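PDB 7KWD: alkaline phosphatase from Thermus thermophilus, which removes phosphate groups from a range of phosphorylated compounds, working as a homodimeric metalloenzyme with two zinc ions and a magnesium ion in each subunit. Local coordinates for the interface of chains A and B. Numbering follows the deposited sequence. Chains: chain A/B, Alkaline phosphatase.

The interface of chains A and B. Residues chain A 52, 322, 324, 429; chain B 52, 322, 324, 429.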
# COMPACT_ATOMS: atom_id res chain seq x y z
N GLU A 52 -4.46 -0.78 0.97
CA GLU A 52 -5.54 -1.34 0.18
C GLU A 52 -6.79 -1.49 1.03
O GLU A 52 -7.88 -1.14 0.59
CB GLU A 52 -5.16 -2.67 -0.46
CG GLU A 52 -3.94 -2.62 -1.36
CD GLU A 52 -4.11 -1.76 -2.62
OE1 GLU A 52 -3.07 -1.43 -3.23
OE2 GLU A 52 -5.25 -1.41 -2.99
N VAL A 322 -1.60 -8.22 0.41
CA VAL A 322 -2.60 -7.23 0.75
C VAL A 322 -3.77 -7.40 -0.20
O VAL A 322 -3.58 -7.88 -1.34
CB VAL A 322 -2.02 -5.80 0.66
CG1 VAL A 322 -0.95 -5.59 1.75
CG2 VAL A 322 -1.48 -5.48 -0.70
N GLY A 324 -6.31 -5.91 -2.45
CA GLY A 324 -6.55 -4.72 -3.24
C GLY A 324 -7.77 -4.85 -4.15
O GLY A 324 -7.93 -5.85 -4.86
N SER A 429 -2.06 -10.33 -2.53
CA SER A 429 -0.67 -10.64 -2.85
C SER A 429 -0.26 -11.98 -2.22
O SER A 429 0.59 -12.69 -2.75
CB SER A 429 0.28 -9.56 -2.34
OG SER A 429 -0.17 -8.24 -2.56
N GLU B 52 4.23 -1.12 -1.78
CA GLU B 52 4.94 -2.39 -1.81
C GLU B 52 6.15 -2.29 -2.72
O GLU B 52 7.23 -2.80 -2.39
CB GLU B 52 4.01 -3.50 -2.27
CG GLU B 52 2.75 -3.68 -1.48
CD GLU B 52 2.99 -4.22 -0.06
OE1 GLU B 52 2.01 -4.28 0.70
OE2 GLU B 52 4.15 -4.53 0.27
N VAL B 322 -1.00 -5.23 -6.47
CA VAL B 322 0.34 -4.79 -6.13
C VAL B 322 1.29 -5.92 -5.73
O VAL B 322 0.86 -6.94 -5.18
CB VAL B 322 0.32 -3.76 -4.94
CG1 VAL B 322 -0.40 -2.50 -5.34
CG2 VAL B 322 -0.31 -4.39 -3.69
N GLY B 324 3.82 -7.33 -3.41
CA GLY B 324 4.32 -7.23 -2.04
C GLY B 324 5.26 -8.37 -1.68
O GLY B 324 4.97 -9.54 -1.94
N SER B 429 -1.59 -8.87 -5.97
CA SER B 429 -3.04 -8.86 -5.79
C SER B 429 -3.75 -9.09 -7.12
O SER B 429 -4.88 -9.58 -7.14
CB SER B 429 -3.54 -7.54 -5.22
OG SER B 429 -2.68 -7.02 -4.27
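A:Ser429 and B:Ser429 lie beside each other close to the two-fold axis of the homodimer, and each turns its hydroxyl to a backbone carbonyl of the opposite subunit. The hydroxyl OG of A:Ser429 donates to O of B:Val322 at 3.1 Å, and OG of B:Ser429 donates to O of A:Val322 at 3.2 Å. Neither donor lies flat with its carbonyl: A:Ser429 is tilted 32° from the plane of its acceptor, while B:Ser429 stands above the other. OG sits beside the serine's own backbone N (chi1 -43° in A:Ser429), the turn that brings it to the facing subunit. The hydroxyls also make a weak OG to OG bond of 3.3 Å, direction undecided; a hydroxyl donating to its carbonyl has no second hydrogen, so this bond can at most alternate with a carbonyl bond. Each OG weakly accepts from N of its own Val322. Serine suits the place, being short and able both to give and to accept. An alanine in place of A:Ser429 would probably leave the carbonyl of B:Val322 without this donor, and B:Ser429 and the N of A:Val322 without their weak partner.

A:Val322 and B:Val322 cross at about a right angle, CG2 to CG2 at 3.4 Å, a tight fit. In compact, branched valine, CG2 packs mainly on its twin, while CG1 makes the nearer approach to the glutamate. Gly324 N lies 4.2 Å from OG of the opposite Ser429, a neighbour and not a bond; its missing side chain probably leaves room for its own chain's Glu52 carboxylate. A:Glu52 and B:Glu52, in helix 51-65, approach the valines from the opposite direction; their long chains, bent at chi2 (-65° in A:Glu52), let the carboxylates reach across to van der Waals contact. OE1 of B:Glu52 lies 3.4 Å from CG1 of A:Val322, and OE1 of A:Glu52 3.6 Å from CG1 of B:Val322.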